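Local coordinates for hypothetical protein Atu0120 (Agrobacterium tumefaciens, PDB 2I6H), which is of unknown function, an all-helical bacterial protein of the DUF924 family that occurs here as two subunits with bound calcium ions, at residues Leu137-Ala142 with Gln148-Asp153; Leu154-Pro157 with Tyr162-His165. All blocks are in the same frame, centred on the assembly; numbering follows the deposited sequence.

Contact 1: residues Leu137-Ala142 with Gln148-Asp153; sequences LPFSHA and QQRACD
The carboxamide of Gln-148 is turned against the end of the segment Leu-137 to Ala-142, and its NE2 gives one N-H to each of two backbone carbonyls. The bond from Gln-148 NE2 to Ser-140 O measures 2.8 Å and is nearly straight at the hydrogen (166°), yet the donor stands well above that carbonyl's plane. Ala-142 O receives the other N-H from Gln-148 NE2, also at 2.8 Å, and here the donor is tilted only modestly from the carbonyl plane. Both acceptors lie close to the plane of the amide, so the pair of bonds fixes its rotation and satisfies NE2 in a buried setting. A bend at chi2 folds the Gln-148 chain back so that its head can reach both carbonyls. The other end of the amide is held through a water, which donates to Gln-148 OE1 and accepts from Ser-140 OG. Ala-151 packs its methyl next to this polar cluster, with CB 3.5 Å from Ser-140 OG and 3.8 Å from Phe-139 CB. Farther along, Arg-150 lays an extended chain over one face of the Phe-139 ring: CD sits toward the rim, 4.0 Å from the ring centroid, a CH-pi contact. Because CG is anti to the backbone N (chi1 -169°), the chain passes obliquely over the ring, and Arg-150 NH1 comes within 3.4 Å of Phe-139 CE1, with the guanidinium inclined 46° to the ring. Asp-116 takes NH1 in a salt bridge, tying this end to helix 108-120. The contact thus packs the short helix 137-140 on helix 145-155, with Phe-139 reaching Ala-115 and Ile-119 of helix 108-120, His-141 bonded to Asp-91 of helix 80-97, and Gln-148 also touching helix 160-176.

Contact 2: residues Leu154-Pro157 with Tyr162-His165; sequences LNQP and YLHH
Asn-155 places CG beside its backbone N (chi1 -78°), and Tyr-162 adopts the same kind of rotamer (chi1 -62°), which brings the amide of the first alongside the CB of the second while the phenol leads away. Asn-155 OD1 lies 3.5 Å from Tyr-162 CB, and the amide and ring planes are only 18° apart although the side chains cross at about a right angle. A water closes the polar side: it donates to Asn-155 OD1 at 2.9 Å and to Tyr-162 O at 2.8 Å, so the amide oxygen is linked to the backbone of the next helix without a direct bond. Asn-155 ND2 is hydrogen-bonded to Ala-151 O, one turn earlier in the same helix. This is the turn end of a helical hairpin formed by helices 145-155 and 160-176: the chain leaves the first, turns, and enters the second, which brings Leu-163 beside Asn-155. Leu-163 CB rests 4.0 Å from Asn-155 O. In one of the two modelled conformers of Gln-156, its OE1 lies 3.7 Å from Leu-163 CD2, a contact that remains doubtful. Val-133 touches both Asn-155 and Tyr-162. From the second subunit, Gly-160 packs on Tyr-162 and Pro-43 on Leu-163.

Overall arrangement
Contact 1 and contact 2 follow one another along the chain and share helix 145-155, the first using its middle and the second its C-terminal end; their centres are 9 Å apart. They meet directly by packing, where Cys-152 O lies 3.8 Å from Leu-163 CD1 and Phe-139 CD2 lies 4.0 Å from Leu-154 CD1. Contact 1 is buried, its centre about 10 Å from that of the chain; contact 2 is partly buried, about 15 Å out, and there the second subunit packs against it. A bound calcium ion is about 6 Å from the side chain of Tyr-162, and the side chain of Gln-148 is about 12 Å from a bound calcium ion.

Contact 1: residues Leu137-Ala142 with Gln148-Asp153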
loop_
_atom_site.group_PDB
_atom_site.type_symbol
_atom_site.label_atom_id
_atom_site.label_comp_id
_atom_site.label_asym_id
_atom_site.label_seq_id
_atom_site.Cartn_x
_atom_site.Cartn_y
_atom_site.Cartn_z
ATOM N N LEU A 137 -8.513 8.103 -6.067
ATOM C CA LEU A 137 -8.834 8.162 -4.646
ATOM C C LEU A 137 -10.206 8.817 -4.344
ATOM O O LEU A 137 -10.881 8.372 -3.402
ATOM C CB LEU A 137 -7.690 8.816 -3.830
ATOM C CG LEU A 137 -6.403 7.956 -3.783
ATOM C CD1 LEU A 137 -5.302 8.752 -3.092
ATOM C CD2 LEU A 137 -6.691 6.672 -2.998
ATOM N N PRO A 138 -10.609 9.878 -5.097
ATOM C CA PRO A 138 -11.956 10.436 -4.838
ATOM C C PRO A 138 -13.052 9.350 -4.950
ATOM O O PRO A 138 -14.038 9.402 -4.221
ATOM C CB PRO A 138 -12.104 11.549 -5.894
ATOM C CG PRO A 138 -10.691 12.019 -6.109
ATOM C CD PRO A 138 -9.898 10.668 -6.119
ATOM N N PHE A 139 -12.850 8.360 -5.823
ATOM C CA PHE A 139 -13.861 7.289 -5.957
ATOM C C PHE A 139 -13.819 6.362 -4.727
ATOM O O PHE A 139 -14.878 5.984 -4.210
ATOM C CB PHE A 139 -13.698 6.557 -7.285
ATOM C CG PHE A 139 -13.857 7.470 -8.470
ATOM C CD1 PHE A 139 -15.136 7.920 -8.824
ATOM C CD2 PHE A 139 -12.731 7.929 -9.174
ATOM C CE1 PHE A 139 -15.318 8.793 -9.944
ATOM C CE2 PHE A 139 -12.897 8.815 -10.273
ATOM C CZ PHE A 139 -14.192 9.237 -10.647
ATOM N N SER A 140 -12.619 6.058 -4.228
ATOM C CA SER A 140 -12.482 5.269 -2.999
ATOM C C SER A 140 -13.086 5.992 -1.790
ATOM O O SER A 140 -13.509 5.364 -0.812
ATOM C CB SER A 140 -11.003 4.972 -2.739
ATOM O OG SER A 140 -10.583 3.912 -3.585
ATOM N N HIS A 141 -13.097 7.322 -1.840
ATOM C CA HIS A 141 -13.562 8.123 -0.700
ATOM C C HIS A 141 -15.051 8.416 -0.709
ATOM O O HIS A 141 -15.570 8.959 0.260
ATOM C CB HIS A 141 -12.747 9.439 -0.601
ATOM C CG HIS A 141 -11.294 9.216 -0.304
ATOM N ND1 HIS A 141 -10.305 10.060 -0.756
ATOM C CD2 HIS A 141 -10.668 8.243 0.409
ATOM C CE1 HIS A 141 -9.125 9.606 -0.352
ATOM N NE2 HIS A 141 -9.314 8.512 0.366
ATOM N N ALA A 142 -15.740 8.009 -1.767
ATOM C CA ALA A 142 -17.188 8.262 -1.887
ATOM C C ALA A 142 -18.014 7.151 -1.238
ATOM O O ALA A 142 -17.709 5.946 -1.399
ATOM C CB ALA A 142 -17.569 8.433 -3.370
ATOM N N GLN A 148 -17.288 3.111 -5.791
ATOM C CA GLN A 148 -16.345 2.086 -5.307
ATOM C C GLN A 148 -15.957 1.083 -6.382
ATOM O O GLN A 148 -14.798 0.687 -6.479
ATOM C CB GLN A 148 -16.942 1.361 -4.110
ATOM C CG GLN A 148 -17.084 2.264 -2.862
ATOM C CD GLN A 148 -15.746 2.741 -2.322
ATOM O OE1 GLN A 148 -14.740 2.038 -2.396
ATOM N NE2 GLN A 148 -15.737 3.936 -1.760
ATOM N N GLN A 149 -16.946 0.634 -7.156
ATOM C CA GLN A 149 -16.684 -0.323 -8.226
ATOM C C GLN A 149 -15.806 0.330 -9.267
ATOM O O GLN A 149 -14.883 -0.308 -9.781
ATOM C CB GLN A 149 -18.005 -0.820 -8.804
ATOM C CG GLN A 149 -18.759 -1.557 -7.710
ATOM C CD GLN A 149 -19.803 -2.436 -8.267
ATOM O OE1 GLN A 149 -20.155 -2.318 -9.449
ATOM N NE2 GLN A 149 -20.343 -3.314 -7.426
ATOM N N ARG A 150 -16.073 1.601 -9.550
ATOM C CA ARG A 150 -15.235 2.359 -10.467
ATOM C C ARG A 150 -13.792 2.474 -9.955
ATOM O O ARG A 150 -12.844 2.279 -10.734
ATOM C CB ARG A 150 -15.810 3.742 -10.709
ATOM C CG ARG A 150 -15.126 4.459 -11.840
ATOM C CD ARG A 150 -15.762 5.819 -12.096
ATOM N NE ARG A 150 -15.183 6.381 -13.313
ATOM C CZ ARG A 150 -15.475 7.583 -13.782
ATOM N NH1 ARG A 150 -16.329 8.353 -13.138
ATOM N NH2 ARG A 150 -14.915 8.001 -14.916
ATOM N N ALA A 151 -13.631 2.745 -8.654
ATOM C CA ALA A 151 -12.290 2.784 -8.045
ATOM C C ALA A 151 -11.539 1.474 -8.236
ATOM O O ALA A 151 -10.351 1.495 -8.591
ATOM C CB ALA A 151 -12.380 3.094 -6.524
ATOM N N CYS A 152 -12.211 0.345 -7.993
ATOM C CA CYS A 152 -11.533 -0.954 -8.147
ATOM C C CYS A 152 -11.109 -1.192 -9.621
ATOM O O CYS A 152 -9.989 -1.654 -9.889
ATOM C CB CYS A 152 -12.379 -2.095 -7.559
ATOM S SG CYS A 152 -12.551 -1.932 -5.759
ATOM N N ASP A 153 -11.981 -0.851 -10.577
ATOM C CA ASP A 153 -11.661 -0.991 -12.000
ATOM C C ASP A 153 -10.469 -0.125 -12.371
ATOM O O ASP A 153 -9.566 -0.557 -13.081
ATOM C CB ASP A 153 -12.854 -0.538 -12.850
ATOM C CG ASP A 153 -14.041 -1.533 -12.794
ATOM O OD1 ASP A 153 -13.865 -2.667 -12.306
ATOM O OD2 ASP A 153 -15.142 -1.140 -13.214
HETATM O O HOH W 1 -12.294 1.847 -3.537
#

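Contact 2: residues Leu154-Pro157 with Tyr162-His165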
loop_
_atom_site.group_PDB
_atom_site.type_symbol
_atom_site.label_atom_id
_atom_site.label_comp_id
_atom_site.label_asym_id
_atom_site.label_seq_id
_atom_site.Cartn_x
_atom_site.Cartn_y
_atom_site.Cartn_z
ATOM N N LEU A 154 -10.465 1.099 -11.871
ATOM C CA LEU A 154 -9.382 2.019 -12.209
ATOM C C LEU A 154 -8.049 1.590 -11.606
ATOM O O LEU A 154 -7.001 1.783 -12.233
ATOM C CB LEU A 154 -9.752 3.442 -11.754
ATOM C CG LEU A 154 -10.854 4.121 -12.582
ATOM C CD1 LEU A 154 -11.337 5.346 -11.823
ATOM C CD2 LEU A 154 -10.332 4.473 -13.988
ATOM N N ASN A 155 -8.095 0.983 -10.421
ATOM C CA ASN A 155 -6.850 0.535 -9.758
ATOM C C ASN A 155 -6.345 -0.828 -10.257
ATOM O O ASN A 155 -5.203 -1.219 -9.950
ATOM C CB ASN A 155 -7.003 0.505 -8.238
ATOM C CG ASN A 155 -6.915 1.908 -7.595
ATOM O OD1 ASN A 155 -5.815 2.424 -7.295
ATOM N ND2 ASN A 155 -8.075 2.525 -7.356
ATOM N N GLN A 156 -7.178 -1.562 -10.988
ATOM C CA GLN A 156 -6.756 -2.893 -11.441
ATOM C C GLN A 156 -5.405 -2.842 -12.198
ATOM O O GLN A 156 -4.474 -3.613 -11.837
ATOM C CB GLN A 156 -7.873 -3.631 -12.216
ATOM C CG GLN A 156 -7.593 -5.101 -12.524
ATOM C CD GLN A 156 -8.225 -6.097 -11.543
ATOM O OE1 GLN A 156 -9.117 -5.755 -10.748
ATOM N NE2 GLN A 156 -7.778 -7.360 -11.621
ATOM N N PRO A 157 -5.267 -1.955 -13.222
ATOM C CA PRO A 157 -3.949 -1.867 -13.898
ATOM C C PRO A 157 -2.808 -1.453 -12.992
ATOM O O PRO A 157 -1.669 -1.834 -13.251
ATOM C CB PRO A 157 -4.125 -0.759 -14.936
ATOM C CG PRO A 157 -5.589 -0.458 -14.992
ATOM C CD PRO A 157 -6.285 -1.068 -13.843
ATOM N N TYR A 162 -2.181 -0.762 -4.554
ATOM C CA TYR A 162 -3.193 0.207 -5.014
ATOM C C TYR A 162 -4.530 -0.507 -5.079
ATOM O O TYR A 162 -5.537 -0.031 -4.564
ATOM C CB TYR A 162 -2.866 0.709 -6.430
ATOM C CG TYR A 162 -1.556 1.450 -6.515
ATOM C CD1 TYR A 162 -1.464 2.775 -6.075
ATOM C CD2 TYR A 162 -0.422 0.844 -7.052
ATOM C CE1 TYR A 162 -0.257 3.491 -6.167
ATOM C CE2 TYR A 162 0.807 1.544 -7.152
ATOM C CZ TYR A 162 0.874 2.861 -6.707
ATOM O OH TYR A 162 2.087 3.546 -6.799
ATOM N N LEU A 163 -4.508 -1.670 -5.721
ATOM C CA LEU A 163 -5.711 -2.494 -5.867
ATOM C C LEU A 163 -6.248 -2.970 -4.486
ATOM O O LEU A 163 -7.444 -2.858 -4.209
ATOM C CB LEU A 163 -5.442 -3.666 -6.822
ATOM C CG LEU A 163 -6.689 -4.515 -7.123
ATOM C CD1 LEU A 163 -7.985 -3.699 -7.449
ATOM C CD2 LEU A 163 -6.405 -5.519 -8.219
ATOM N N HIS A 164 -5.349 -3.479 -3.650
ATOM C CA HIS A 164 -5.705 -3.880 -2.298
ATOM C C HIS A 164 -6.455 -2.741 -1.575
ATOM O O HIS A 164 -7.528 -2.973 -0.990
ATOM C CB HIS A 164 -4.477 -4.335 -1.498
ATOM C CG HIS A 164 -4.728 -4.425 -0.013
ATOM N ND1 HIS A 164 -5.553 -5.383 0.544
ATOM C CD2 HIS A 164 -4.253 -3.691 1.021
ATOM C CE1 HIS A 164 -5.582 -5.226 1.859
ATOM N NE2 HIS A 164 -4.800 -4.207 2.173
ATOM N N HIS A 165 -5.906 -1.516 -1.607
ATOM C CA HIS A 165 -6.568 -0.398 -0.899
ATOM C C HIS A 165 -7.966 -0.073 -1.472
ATOM O O HIS A 165 -8.906 0.220 -0.731
ATOM C CB HIS A 165 -5.674 0.843 -0.947
ATOM C CG HIS A 165 -4.362 0.669 -0.235
ATOM N ND1 HIS A 165 -3.216 1.356 -0.598
ATOM C CD2 HIS A 165 -4.019 -0.103 0.821
ATOM C CE1 HIS A 165 -2.219 0.988 0.193
ATOM N NE2 HIS A 165 -2.676 0.099 1.059
HETATM O O HOH W 2 -5.870 2.737 -4.364
#